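Local coordinates for protein dTDP-4-dehydrorhamnose Reductase (Yersinia enterocolitica, PDB 5U9C) that probably catalyses the NADPH-dependent reduction of dTDP-4-dehydrorhamnose to dTDP-L-rhamnose, a late step of carbohydrate precursor biosynthesis, at residues I33-N38 / F49-A54; W100-S105 / N201-A206; G111-L116 / E120-L125; K167-I172 / S281-Y286. All coordinates share one frame; numbering follows the deposited sequence. Where two conformers were deposited one is given.

Contact 1: residues I33-N38 / F49-A54; sequences IVTERN and FSYITA
At an edge of a Rossmann-type parallel sheet, Ile-33 of outer strand 31-34 and Thr-35, just past its end, meet Tyr-51 of helix 48-55. The meeting is slight and involves a single tyrosine: Tyr-51 reaches across from the helix and ends on two methyl groups. Its OH lies 3.5 Å from Ile-33 CG2, while Thr-35 CG2 sits at the ring edge, near the ring plane, 4.0 Å from Tyr-51 CE2. With CG trans to the backbone N (chi1 170°), the ring extends away from the helix toward the strand. The nearest CA atoms of the two segments, Thr-35 CA and Ile-52 CA, are 9.8 Å apart, so a long side chain is needed to make the contact.

Thr-35 has two tasks, which explains its type. Its OG1 bonds to Ile-10 O on the neighbouring strand 7-11, leaving the methyl turned to the tyrosine. Ile-33, beta-branched as befits a strand, is held to strand 7-11 by backbone bonds with Ile-8 and Ile-10. In this fold the glycine-rich turn follows the first strand, and Thr-35 lies near the probable GxGxxG motif without touching it. Tyr-51 also packs on Leu-9 of strand 7-11 and on Thr-39, while another side of its helix rests on helix 76-97.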
loop_
_atom_site.group_PDB
_atom_site.type_symbol
_atom_site.label_atom_id
_atom_site.label_comp_id
_atom_site.label_asym_id
_atom_site.label_seq_id
_atom_site.Cartn_x
_atom_site.Cartn_y
_atom_site.Cartn_z
ATOM N N ILE D 33 -34.112 -32.818 -0.465
ATOM C CA ILE D 33 -33.069 -33.803 -0.157
ATOM C C ILE D 33 -32.027 -33.069 0.685
ATOM O O ILE D 33 -31.353 -32.133 0.210
ATOM C CB ILE D 33 -32.386 -34.346 -1.446
ATOM C CG1 ILE D 33 -33.420 -34.897 -2.420
ATOM C CG2 ILE D 33 -31.346 -35.422 -1.112
ATOM C CD1 ILE D 33 -34.257 -36.017 -1.859
ATOM N N VAL D 34 -31.914 -33.474 1.938
ATOM C CA VAL D 34 -30.961 -32.881 2.867
ATOM C C VAL D 34 -29.759 -33.816 2.903
ATOM O O VAL D 34 -29.855 -34.920 3.422
ATOM C CB VAL D 34 -31.563 -32.724 4.281
ATOM C CG1 VAL D 34 -30.542 -32.094 5.234
ATOM C CG2 VAL D 34 -32.835 -31.886 4.226
ATOM N N THR D 35 -28.632 -33.371 2.353
ATOM C CA THR D 35 -27.444 -34.205 2.318
ATOM C C THR D 35 -26.901 -34.432 3.736
ATOM O O THR D 35 -27.069 -33.598 4.628
ATOM C CB THR D 35 -26.336 -33.612 1.411
ATOM O OG1 THR D 35 -25.791 -32.432 2.003
ATOM C CG2 THR D 35 -26.883 -33.286 0.035
ATOM N N GLU D 36 -26.305 -35.602 3.930
ATOM C CA GLU D 36 -25.697 -36.017 5.198
ATOM C C GLU D 36 -24.298 -36.526 4.869
ATOM O O GLU D 36 -23.949 -36.648 3.687
ATOM C CB GLU D 36 -26.511 -37.131 5.841
ATOM C CG GLU D 36 -27.883 -36.724 6.327
ATOM C CD GLU D 36 -28.665 -37.900 6.889
ATOM O OE1 GLU D 36 -28.286 -39.070 6.624
ATOM O OE2 GLU D 36 -29.673 -37.656 7.588
ATOM N N ARG D 37 -23.524 -36.845 5.908
ATOM C CA ARG D 37 -22.144 -37.326 5.753
ATOM C C ARG D 37 -22.074 -38.573 4.856
ATOM O O ARG D 37 -21.146 -38.723 4.057
ATOM C CB ARG D 37 -21.530 -37.632 7.134
ATOM C CG ARG D 37 -20.017 -37.850 7.144
ATOM C CD ARG D 37 -19.232 -36.555 6.939
ATOM N NE ARG D 37 -19.390 -35.616 8.054
ATOM C CZ ARG D 37 -18.882 -34.381 8.098
ATOM N NH1 ARG D 37 -18.176 -33.889 7.078
ATOM N NH2 ARG D 37 -19.095 -33.621 9.168
ATOM N N ASN D 38 -23.073 -39.442 4.978
ATOM C CA ASN D 38 -23.132 -40.683 4.186
ATOM C C ASN D 38 -23.473 -40.473 2.690
ATOM O O ASN D 38 -23.413 -41.428 1.925
ATOM C CB ASN D 38 -24.106 -41.698 4.809
ATOM C CG ASN D 38 -25.548 -41.206 4.837
ATOM O OD1 ASN D 38 -25.816 -40.001 4.770
ATOM N ND2 ASN D 38 -26.487 -42.143 4.955
ATOM N N PHE D 49 -19.902 -35.011 -7.741
ATOM C CA PHE D 49 -20.496 -34.915 -9.074
ATOM C C PHE D 49 -21.456 -36.070 -9.395
ATOM O O PHE D 49 -22.601 -35.830 -9.814
ATOM C CB PHE D 49 -19.413 -34.785 -10.147
ATOM C CG PHE D 49 -19.950 -34.558 -11.530
ATOM C CD1 PHE D 49 -20.251 -35.640 -12.365
ATOM C CD2 PHE D 49 -20.147 -33.266 -12.010
ATOM C CE1 PHE D 49 -20.747 -35.424 -13.642
ATOM C CE2 PHE D 49 -20.624 -33.049 -13.289
ATOM C CZ PHE D 49 -20.941 -34.123 -14.100
ATOM N N SER D 50 -21.011 -37.307 -9.189
ATOM C CA SER D 50 -21.866 -38.466 -9.470
ATOM C C SER D 50 -23.121 -38.452 -8.625
ATOM O O SER D 50 -24.210 -38.705 -9.133
ATOM C CB SER D 50 -21.130 -39.778 -9.247
ATOM O OG SER D 50 -20.109 -39.921 -10.196
ATOM N N TYR D 51 -22.969 -38.138 -7.342
ATOM C CA TYR D 51 -24.120 -38.095 -6.423
ATOM C C TYR D 51 -25.144 -37.046 -6.835
ATOM O O TYR D 51 -26.306 -37.370 -7.044
ATOM C CB TYR D 51 -23.692 -37.879 -4.955
ATOM C CG TYR D 51 -24.859 -37.596 -4.055
ATOM C CD1 TYR D 51 -25.803 -38.583 -3.760
ATOM C CD2 TYR D 51 -25.043 -36.330 -3.523
ATOM C CE1 TYR D 51 -26.912 -38.305 -2.948
ATOM C CE2 TYR D 51 -26.130 -36.036 -2.728
ATOM C CZ TYR D 51 -27.058 -37.013 -2.438
ATOM O OH TYR D 51 -28.111 -36.668 -1.638
ATOM N N ILE D 52 -24.716 -35.805 -6.989
ATOM C CA ILE D 52 -25.667 -34.756 -7.352
ATOM C C ILE D 52 -26.329 -34.954 -8.725
ATOM O O ILE D 52 -27.550 -34.782 -8.847
ATOM C CB ILE D 52 -25.042 -33.362 -7.230
ATOM C CG1 ILE D 52 -24.652 -33.126 -5.762
ATOM C CG2 ILE D 52 -26.006 -32.289 -7.740
ATOM C CD1 ILE D 52 -24.057 -31.759 -5.504
ATOM N N THR D 53 -25.558 -35.341 -9.743
ATOM C CA THR D 53 -26.125 -35.500 -11.078
ATOM C C THR D 53 -27.165 -36.610 -11.122
ATOM O O THR D 53 -28.166 -36.465 -11.810
ATOM C CB THR D 53 -25.061 -35.682 -12.186
ATOM O OG1 THR D 53 -24.187 -36.768 -11.861
ATOM C CG2 THR D 53 -24.238 -34.420 -12.328
ATOM N N ALA D 54 -26.938 -37.702 -10.377
ATOM C CA ALA D 54 -27.921 -38.800 -10.314
ATOM C C ALA D 54 -29.216 -38.359 -9.617
ATOM O O ALA D 54 -30.288 -38.884 -9.940
ATOM C CB ALA D 54 -27.342 -40.050 -9.639
#

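Contact 2: residues W100-S105 / N201-A206; sequences WLLYLS and NFIIWA
Ile-203, on helix 196-209, meets Leu-102 of strand 100-106 through the methyl of its beta branch: Ile-203 CG2 approaches Leu-102 CD2 to 3.6 Å. CG1 of the isoleucine is also close to that methyl, at 3.9 Å, so one leucine branch nestles against the fork of the isoleucine. Leu-102 CG stands opposite its own backbone N (chi1 171°), which projects the methyls off the sheet toward the helix. The same isoleucine also touches Leu-17 of helix 16-25.

This is the alpha-beta packing of a Rossmann fold, in which helices 196-209 and 16-25 lie on the same side of the parallel sheet and strand 100-106 is one of its inner strands. Apolar, branched side chains suit such a buried layer.

One turn further on, Ala-206 faces the indole of Trp-100. Trp-100 CH2 is 4.4 Å from Ala-206 CB, and Trp-100 CZ2 comes to 3.8 Å from Ala-206 O, with the carbonyl oxygen obliquely placed against the ring. The small alanine lets the bulky indole lie close to the helix backbone, while the polar end of the tryptophan, NE1, is satisfied by His-211 O just beyond the helix.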
loop_
_atom_site.group_PDB
_atom_site.type_symbol
_atom_site.label_atom_id
_atom_site.label_comp_id
_atom_site.label_asym_id
_atom_site.label_seq_id
_atom_site.Cartn_x
_atom_site.Cartn_y
_atom_site.Cartn_z
ATOM N N TRP D 100 -30.653 -24.600 -10.850
ATOM C CA TRP D 100 -30.379 -23.242 -10.360
ATOM C C TRP D 100 -29.614 -23.439 -9.050
ATOM O O TRP D 100 -30.053 -24.199 -8.189
ATOM C CB TRP D 100 -31.688 -22.503 -10.142
ATOM C CG TRP D 100 -31.628 -21.130 -9.517
ATOM C CD1 TRP D 100 -31.514 -19.924 -10.168
ATOM C CD2 TRP D 100 -31.810 -20.820 -8.134
ATOM N NE1 TRP D 100 -31.576 -18.893 -9.260
ATOM C CE2 TRP D 100 -31.768 -19.413 -8.009
ATOM C CE3 TRP D 100 -31.982 -21.595 -6.978
ATOM C CZ2 TRP D 100 -31.898 -18.770 -6.778
ATOM C CZ3 TRP D 100 -32.112 -20.957 -5.764
ATOM C CH2 TRP D 100 -32.069 -19.552 -5.674
ATOM N N LEU D 101 -28.460 -22.781 -8.921
ATOM C CA LEU D 101 -27.579 -22.947 -7.776
ATOM C C LEU D 101 -27.440 -21.707 -6.923
ATOM O O LEU D 101 -27.066 -20.637 -7.414
ATOM C CB LEU D 101 -26.189 -23.352 -8.271
ATOM C CG LEU D 101 -25.038 -23.444 -7.264
ATOM C CD1 LEU D 101 -25.317 -24.459 -6.172
ATOM C CD2 LEU D 101 -23.768 -23.833 -7.988
ATOM N N LEU D 102 -27.686 -21.867 -5.633
ATOM C CA LEU D 102 -27.541 -20.787 -4.678
ATOM C C LEU D 102 -26.313 -21.096 -3.856
ATOM O O LEU D 102 -26.203 -22.180 -3.295
ATOM C CB LEU D 102 -28.788 -20.649 -3.796
ATOM C CG LEU D 102 -28.750 -19.694 -2.586
ATOM C CD1 LEU D 102 -28.164 -18.353 -2.891
ATOM C CD2 LEU D 102 -30.143 -19.501 -2.007
ATOM N N TYR D 103 -25.377 -20.162 -3.828
ATOM C CA TYR D 103 -24.136 -20.302 -3.063
ATOM C C TYR D 103 -24.099 -19.228 -1.989
ATOM O O TYR D 103 -24.204 -18.043 -2.287
ATOM C CB TYR D 103 -22.899 -20.176 -3.983
ATOM C CG TYR D 103 -21.545 -20.246 -3.288
ATOM C CD1 TYR D 103 -21.213 -21.328 -2.477
ATOM C CD2 TYR D 103 -20.555 -19.286 -3.521
ATOM C CE1 TYR D 103 -19.970 -21.423 -1.864
ATOM C CE2 TYR D 103 -19.302 -19.380 -2.916
ATOM C CZ TYR D 103 -19.019 -20.456 -2.098
ATOM O OH TYR D 103 -17.795 -20.587 -1.506
ATOM N N LEU D 104 -24.001 -19.659 -0.739
ATOM C CA LEU D 104 -23.892 -18.736 0.378
ATOM C C LEU D 104 -22.422 -18.341 0.525
ATOM O O LEU D 104 -21.580 -19.177 0.832
ATOM C CB LEU D 104 -24.374 -19.394 1.662
ATOM C CG LEU D 104 -24.220 -18.568 2.949
ATOM C CD1 LEU D 104 -25.081 -17.313 2.873
ATOM C CD2 LEU D 104 -24.589 -19.418 4.149
ATOM N N SER D 105 -22.119 -17.071 0.291
ATOM C CA SER D 105 -20.736 -16.566 0.421
ATOM C C SER D 105 -20.633 -15.633 1.631
ATOM O O SER D 105 -21.544 -15.585 2.452
ATOM C CB SER D 105 -20.229 -15.922 -0.882
ATOM O OG SER D 105 -18.807 -15.698 -0.818
ATOM N N ASN D 201 -36.102 -16.196 4.855
ATOM C CA ASN D 201 -37.281 -15.689 4.167
ATOM C C ASN D 201 -36.930 -15.183 2.760
ATOM O O ASN D 201 -37.699 -15.407 1.815
ATOM C CB ASN D 201 -37.952 -14.587 4.990
ATOM C CG ASN D 201 -38.531 -15.108 6.313
ATOM O OD1 ASN D 201 -38.907 -16.280 6.425
ATOM N ND2 ASN D 201 -38.623 -14.231 7.307
ATOM N N PHE D 202 -35.786 -14.506 2.638
ATOM C CA PHE D 202 -35.341 -13.995 1.351
ATOM C C PHE D 202 -35.027 -15.144 0.399
ATOM O O PHE D 202 -35.361 -15.076 -0.790
ATOM C CB PHE D 202 -34.121 -13.066 1.450
ATOM C CG PHE D 202 -33.606 -12.642 0.101
ATOM C CD1 PHE D 202 -34.207 -11.598 -0.579
ATOM C CD2 PHE D 202 -32.598 -13.349 -0.528
ATOM C CE1 PHE D 202 -33.768 -11.222 -1.839
ATOM C CE2 PHE D 202 -32.173 -12.999 -1.799
ATOM C CZ PHE D 202 -32.750 -11.935 -2.446
ATOM N N ILE D 203 -34.393 -16.190 0.925
ATOM C CA ILE D 203 -34.038 -17.347 0.126
ATOM C C ILE D 203 -35.289 -18.050 -0.433
ATOM O O ILE D 203 -35.282 -18.465 -1.600
ATOM C CB ILE D 203 -33.136 -18.308 0.909
ATOM C CG1 ILE D 203 -31.745 -17.674 1.058
ATOM C CG2 ILE D 203 -33.028 -19.636 0.189
ATOM C CD1 ILE D 203 -30.790 -18.453 1.927
ATOM N N ILE D 204 -36.345 -18.177 0.377
ATOM C CA ILE D 204 -37.593 -18.806 -0.085
ATOM C C ILE D 204 -38.151 -17.979 -1.258
ATOM O O ILE D 204 -38.556 -18.521 -2.290
ATOM C CB ILE D 204 -38.619 -18.934 1.065
ATOM C CG1 ILE D 204 -38.064 -19.830 2.192
ATOM C CG2 ILE D 204 -39.961 -19.468 0.559
ATOM C CD1 ILE D 204 -37.828 -21.278 1.802
ATOM N N TRP D 205 -38.121 -16.662 -1.108
ATOM C CA TRP D 205 -38.570 -15.757 -2.158
ATOM C C TRP D 205 -37.699 -15.927 -3.406
ATOM O O TRP D 205 -38.219 -15.986 -4.520
ATOM C CB TRP D 205 -38.541 -14.294 -1.660
ATOM C CG TRP D 205 -38.846 -13.258 -2.712
ATOM C CD1 TRP D 205 -40.057 -12.705 -2.989
ATOM C CD2 TRP D 205 -37.914 -12.660 -3.632
ATOM N NE1 TRP D 205 -39.944 -11.797 -4.022
ATOM C CE2 TRP D 205 -38.645 -11.759 -4.442
ATOM C CE3 TRP D 205 -36.545 -12.809 -3.859
ATOM C CZ2 TRP D 205 -38.045 -11.001 -5.449
ATOM C CZ3 TRP D 205 -35.944 -12.049 -4.863
ATOM C CH2 TRP D 205 -36.696 -11.158 -5.644
ATOM N N ALA D 206 -36.390 -16.055 -3.200
ATOM C CA ALA D 206 -35.423 -16.165 -4.303
ATOM C C ALA D 206 -35.590 -17.438 -5.108
ATOM O O ALA D 206 -35.468 -17.428 -6.328
ATOM C CB ALA D 206 -34.002 -16.068 -3.774
#

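Contact 3: residues G111-L116 / E120-L125; sequences GGEGKL and ELDIPL
Asp-122 OD1 receives the ammonium group of Lys-115 in a salt bridge, with Lys-115 NZ 2.7 Å away on the syn side and 26° out of the carboxylate plane. The other oxygen, OD2, takes a bond from Asn-119 N and shares one with Tyr-129 OH of the second subunit. Lys-115 has the length to bridge the two loops: its chain runs fully extended beyond CG, coming at Asp-122 from the opposite direction, and its NZ also bonds to that Tyr-129 of the second subunit.

At the other end Gly-112 N donates to Leu-125 O at 2.9 Å (156° at the hydrogen). A water takes protons from Gly-111 N (2.8 Å) and Glu-113 N (3.0 Å) and gives one to the same carbonyl. Gly-112, lacking a side chain, lets Leu-125 CG approach its CA to 4.0 Å, and Gly-111 has a positive phi (139°) that suits glycine at the start of a type I turn closing at Gly-114.

Glu-113 OE1 lies 4.5 Å from Asp-122 OD1; the lysine's charge, with long, weak ion pairs from Arg-132 of the second subunit to both acids, probably eases their proximity.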
loop_
_atom_site.group_PDB
_atom_site.type_symbol
_atom_site.label_atom_id
_atom_site.label_comp_id
_atom_site.label_asym_id
_atom_site.label_seq_id
_atom_site.Cartn_x
_atom_site.Cartn_y
_atom_site.Cartn_z
ATOM N N GLY D 111 -11.888 -6.792 2.461
ATOM C CA GLY D 111 -11.109 -6.381 3.610
ATOM C C GLY D 111 -9.739 -5.839 3.332
ATOM O O GLY D 111 -9.288 -4.944 4.029
ATOM N N GLY D 112 -9.078 -6.369 2.304
ATOM C CA GLY D 112 -7.735 -5.953 1.984
ATOM C C GLY D 112 -7.652 -4.492 1.618
ATOM O O GLY D 112 -6.635 -3.849 1.854
ATOM N N GLU D 113 -8.725 -3.944 1.073
ATOM C CA GLU D 113 -8.698 -2.529 0.700
ATOM C C GLU D 113 -8.697 -1.583 1.887
ATOM O O GLU D 113 -8.223 -0.459 1.765
ATOM C CB GLU D 113 -9.847 -2.191 -0.245
ATOM C CG GLU D 113 -9.861 -0.735 -0.672
ATOM C CD GLU D 113 -10.876 -0.443 -1.755
ATOM O OE1 GLU D 113 -11.457 -1.396 -2.337
ATOM O OE2 GLU D 113 -11.101 0.765 -1.995
ATOM N N GLY D 114 -9.282 -1.992 3.015
ATOM C CA GLY D 114 -9.280 -1.153 4.201
ATOM C C GLY D 114 -10.357 -0.093 4.331
ATOM O O GLY D 114 -10.292 0.753 5.250
ATOM N N LYS D 115 -11.368 -0.125 3.466
ATOM C CA LYS D 115 -12.451 0.864 3.637
ATOM C C LYS D 115 -13.518 0.359 4.598
ATOM O O LYS D 115 -13.442 -0.773 5.076
ATOM C CB LYS D 115 -13.008 1.354 2.318
ATOM C CG LYS D 115 -13.648 0.357 1.406
ATOM C CD LYS D 115 -14.051 1.129 0.150
ATOM C CE LYS D 115 -14.781 0.311 -0.878
ATOM N NZ LYS D 115 -15.257 1.242 -1.936
ATOM N N LEU D 116 -14.490 1.198 4.899
ATOM C CA LEU D 116 -15.492 0.883 5.923
ATOM C C LEU D 116 -16.661 -0.007 5.489
ATOM O O LEU D 116 -17.188 -0.775 6.306
ATOM C CB LEU D 116 -15.972 2.185 6.571
ATOM C CG LEU D 116 -14.774 2.969 7.208
ATOM C CD1 LEU D 116 -15.206 4.248 7.926
ATOM C CD2 LEU D 116 -13.892 2.129 8.147
ATOM N N GLU D 120 -21.923 -4.449 -3.980
ATOM C CA GLU D 120 -21.734 -5.441 -5.045
ATOM C C GLU D 120 -20.808 -4.997 -6.212
ATOM O O GLU D 120 -20.326 -5.842 -6.955
ATOM C CB GLU D 120 -23.073 -5.976 -5.586
ATOM C CG GLU D 120 -23.971 -6.705 -4.572
ATOM C CD GLU D 120 -24.951 -5.795 -3.816
ATOM O OE1 GLU D 120 -24.726 -4.573 -3.745
ATOM O OE2 GLU D 120 -25.953 -6.316 -3.270
ATOM N N LEU D 121 -20.549 -3.695 -6.358
ATOM C CA LEU D 121 -19.608 -3.213 -7.379
ATOM C C LEU D 121 -18.146 -3.251 -6.912
ATOM O O LEU D 121 -17.226 -3.201 -7.751
ATOM C CB LEU D 121 -19.943 -1.796 -7.865
ATOM C CG LEU D 121 -21.074 -1.713 -8.862
ATOM C CD1 LEU D 121 -21.345 -0.257 -9.252
ATOM C CD2 LEU D 121 -20.757 -2.548 -10.107
ATOM N N ASP D 122 -17.923 -3.314 -5.596
ATOM C CA ASP D 122 -16.561 -3.363 -5.072
ATOM C C ASP D 122 -15.922 -4.686 -5.504
ATOM O O ASP D 122 -16.600 -5.694 -5.602
ATOM C CB ASP D 122 -16.562 -3.145 -3.567
ATOM C CG ASP D 122 -16.741 -1.695 -3.210
ATOM O OD1 ASP D 122 -15.784 -0.932 -3.460
ATOM O OD2 ASP D 122 -17.806 -1.298 -2.676
ATOM N N ILE D 123 -14.641 -4.664 -5.841
ATOM C CA ILE D 123 -13.970 -5.880 -6.327
ATOM C C ILE D 123 -13.338 -6.586 -5.139
ATOM O O ILE D 123 -12.539 -5.983 -4.431
ATOM C CB ILE D 123 -12.915 -5.559 -7.386
ATOM C CG1 ILE D 123 -13.524 -4.666 -8.463
ATOM C CG2 ILE D 123 -12.376 -6.840 -8.011
ATOM C CD1 ILE D 123 -12.521 -4.191 -9.483
ATOM N N PRO D 124 -13.699 -7.863 -4.914
ATOM C CA PRO D 124 -13.194 -8.598 -3.748
ATOM C C PRO D 124 -11.666 -8.674 -3.629
ATOM O O PRO D 124 -10.982 -8.903 -4.609
ATOM C CB PRO D 124 -13.795 -9.996 -3.924
ATOM C CG PRO D 124 -15.012 -9.791 -4.747
ATOM C CD PRO D 124 -14.650 -8.685 -5.702
ATOM N N LEU D 125 -11.167 -8.437 -2.428
ATOM C CA LEU D 125 -9.731 -8.505 -2.138
ATOM C C LEU D 125 -9.669 -9.023 -0.710
ATOM O O LEU D 125 -9.747 -8.223 0.240
ATOM C CB LEU D 125 -9.073 -7.138 -2.281
ATOM C CG LEU D 125 -7.589 -7.049 -1.904
ATOM C CD1 LEU D 125 -6.765 -8.070 -2.674
ATOM C CD2 LEU D 125 -7.066 -5.634 -2.128
HETATM O O HOH W 1 -11.266 -5.322 0.130
HETATM O O HOH W 2 -13.351 -2.143 -3.672
HETATM O O HOH W 3 -12.254 -4.467 -2.211
#

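Contact 4: residues K167-I172 / S281-Y286; sequences KFVGKI and SDLAKY
Helices 168-177 and 279-288 face each other with Val-169 CA and Leu-283 CA 9.2 Å apart, a spacing bridged by side chains alone. Val-169 carries the contact from its helix, and its two methyls divide the work. CG1, placed trans to the backbone N (chi1 176°), comes to the edge of the Tyr-286 ring near the ring plane, 3.7 Å from Tyr-286 CE2. CG2 meets the end of Leu-283 more loosely, 4.3 Å from Leu-283 CD1. A compact valine fits between these two larger groups, and Ile-158 touches all three. The tyrosine has a polar end as well as a greasy edge: its OH bonds to Asp-165 OD2, just before helix 168-177, and to Gly-161 N, at the start of helix 161-164, while the ring meets Phe-290 edge-to-face.

The arrangement is ordinary helix-helix core packing in the part that, as in related reductases, probably binds the sugar nucleotide. Val-169 turns to the core, whereas its neighbours Phe-168 and Lys-171 contact (R)-malate in a crystal structure of this protein.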
loop_
_atom_site.group_PDB
_atom_site.type_symbol
_atom_site.label_atom_id
_atom_site.label_comp_id
_atom_site.label_asym_id
_atom_site.label_seq_id
_atom_site.Cartn_x
_atom_site.Cartn_y
_atom_site.Cartn_z
ATOM N N LYS D 167 -22.494 -18.959 19.027
ATOM C CA LYS D 167 -21.658 -17.977 18.376
ATOM C C LYS D 167 -21.605 -16.715 19.269
ATOM O O LYS D 167 -21.976 -16.758 20.446
ATOM C CB LYS D 167 -22.233 -17.649 16.993
ATOM C CG LYS D 167 -22.232 -18.808 16.018
ATOM C CD LYS D 167 -20.850 -19.396 15.821
ATOM C CE LYS D 167 -20.856 -20.391 14.676
ATOM N NZ LYS D 167 -19.569 -21.133 14.619
ATOM N N PHE D 168 -21.188 -15.593 18.690
ATOM C CA PHE D 168 -21.048 -14.350 19.438
ATOM C C PHE D 168 -22.266 -13.947 20.274
ATOM O O PHE D 168 -22.125 -13.704 21.466
ATOM C CB PHE D 168 -20.647 -13.182 18.516
ATOM C CG PHE D 168 -20.347 -11.919 19.272
ATOM C CD1 PHE D 168 -19.169 -11.813 20.031
ATOM C CD2 PHE D 168 -21.233 -10.846 19.256
ATOM C CE1 PHE D 168 -18.883 -10.655 20.759
ATOM C CE2 PHE D 168 -20.959 -9.685 19.986
ATOM C CZ PHE D 168 -19.787 -9.593 20.748
ATOM N N VAL D 169 -23.438 -13.865 19.662
ATOM C CA VAL D 169 -24.640 -13.421 20.390
ATOM C C VAL D 169 -24.993 -14.359 21.556
ATOM O O VAL D 169 -25.238 -13.882 22.653
ATOM C CB VAL D 169 -25.841 -13.202 19.462
ATOM C CG1 VAL D 169 -27.095 -12.830 20.249
ATOM C CG2 VAL D 169 -25.517 -12.098 18.485
ATOM N N GLY D 170 -25.002 -15.668 21.300
ATOM C CA GLY D 170 -25.294 -16.667 22.316
ATOM C C GLY D 170 -24.332 -16.600 23.494
ATOM O O GLY D 170 -24.761 -16.705 24.653
ATOM N N LYS D 171 -23.038 -16.423 23.200
ATOM C CA LYS D 171 -22.013 -16.316 24.256
ATOM C C LYS D 171 -22.202 -15.071 25.118
ATOM O O LYS D 171 -22.053 -15.137 26.346
ATOM C CB LYS D 171 -20.603 -16.337 23.675
ATOM C CG LYS D 171 -20.180 -17.717 23.205
ATOM C CD LYS D 171 -18.800 -17.727 22.554
ATOM C CE LYS D 171 -18.831 -17.054 21.188
ATOM N NZ LYS D 171 -17.524 -17.112 20.484
ATOM N N ILE D 172 -22.507 -13.935 24.487
ATOM C CA ILE D 172 -22.764 -12.711 25.234
ATOM C C ILE D 172 -23.992 -12.931 26.115
ATOM O O ILE D 172 -23.977 -12.575 27.280
ATOM C CB ILE D 172 -22.988 -11.487 24.314
ATOM C CG1 ILE D 172 -21.704 -11.118 23.552
ATOM C CG2 ILE D 172 -23.506 -10.282 25.112
ATOM C CD1 ILE D 172 -20.534 -10.710 24.424
ATOM N N SER D 281 -32.722 -2.934 15.226
ATOM C CA SER D 281 -34.060 -3.538 15.179
ATOM C C SER D 281 -33.963 -5.029 14.904
ATOM O O SER D 281 -34.667 -5.796 15.525
ATOM C CB SER D 281 -34.923 -2.926 14.071
ATOM O OG SER D 281 -34.899 -1.526 14.129
ATOM N N ASP D 282 -33.138 -5.426 13.928
ATOM C CA ASP D 282 -32.995 -6.848 13.584
ATOM C C ASP D 282 -32.389 -7.646 14.753
ATOM O O ASP D 282 -32.823 -8.770 15.040
ATOM C CB ASP D 282 -32.183 -7.030 12.286
ATOM C CG ASP D 282 -32.887 -6.437 11.058
ATOM O OD1 ASP D 282 -34.127 -6.272 11.099
ATOM O OD2 ASP D 282 -32.207 -6.133 10.049
ATOM N N LEU D 283 -31.405 -7.058 15.433
ATOM C CA LEU D 283 -30.810 -7.699 16.599
ATOM C C LEU D 283 -31.856 -7.827 17.710
ATOM O O LEU D 283 -31.949 -8.878 18.336
ATOM C CB LEU D 283 -29.618 -6.904 17.117
ATOM C CG LEU D 283 -28.887 -7.421 18.358
ATOM C CD1 LEU D 283 -28.242 -8.760 18.071
ATOM C CD2 LEU D 283 -27.816 -6.415 18.743
ATOM N N ALA D 284 -32.628 -6.761 17.963
ATOM C CA ALA D 284 -33.669 -6.795 19.022
ATOM C C ALA D 284 -34.656 -7.951 18.816
ATOM O O ALA D 284 -34.938 -8.693 19.752
ATOM C CB ALA D 284 -34.415 -5.466 19.126
ATOM N N LYS D 285 -35.140 -8.128 17.589
ATOM C CA LYS D 285 -36.066 -9.240 17.278
ATOM C C LYS D 285 -35.444 -10.604 17.595
ATOM O O LYS D 285 -36.097 -11.487 18.144
ATOM C CB LYS D 285 -36.483 -9.228 15.811
ATOM C CG LYS D 285 -37.345 -8.041 15.398
ATOM C CD LYS D 285 -37.887 -8.194 13.976
ATOM C CE LYS D 285 -38.825 -9.396 13.850
ATOM N NZ LYS D 285 -39.327 -9.597 12.462
ATOM N N TYR D 286 -34.173 -10.766 17.252
ATOM C CA TYR D 286 -33.479 -12.027 17.503
ATOM C C TYR D 286 -33.252 -12.259 19.005
ATOM O O TYR D 286 -33.497 -13.354 19.514
ATOM C CB TYR D 286 -32.153 -12.094 16.736
ATOM C CG TYR D 286 -31.393 -13.355 17.034
ATOM C CD1 TYR D 286 -31.957 -14.597 16.742
ATOM C CD2 TYR D 286 -30.120 -13.324 17.614
ATOM C CE1 TYR D 286 -31.299 -15.773 17.031
ATOM C CE2 TYR D 286 -29.435 -14.508 17.884
ATOM C CZ TYR D 286 -30.032 -15.723 17.589
ATOM O OH TYR D 286 -29.395 -16.910 17.831
#

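Overall arrangement
From the N terminus, contact 1 is the first to close, joining outer strand 31-34 and the turn after it to helix 48-55 over a short loop. Contact 2 then opens on inner strand 100-106 and closes only at helix 196-209, fastening a helix to the same parallel sheet, its centre about 19 Å from that of contact 1. Inside that long loop nests contact 3, which pins the two loops either side of strand 117-118 at a subunit interface. Contact 4 crosses contact 2: it opens at helix 168-177, before contact 2 closes, and ends at C-terminal helix 279-288. It lies across the chain's centre from contact 1, their centres about 33 Å apart.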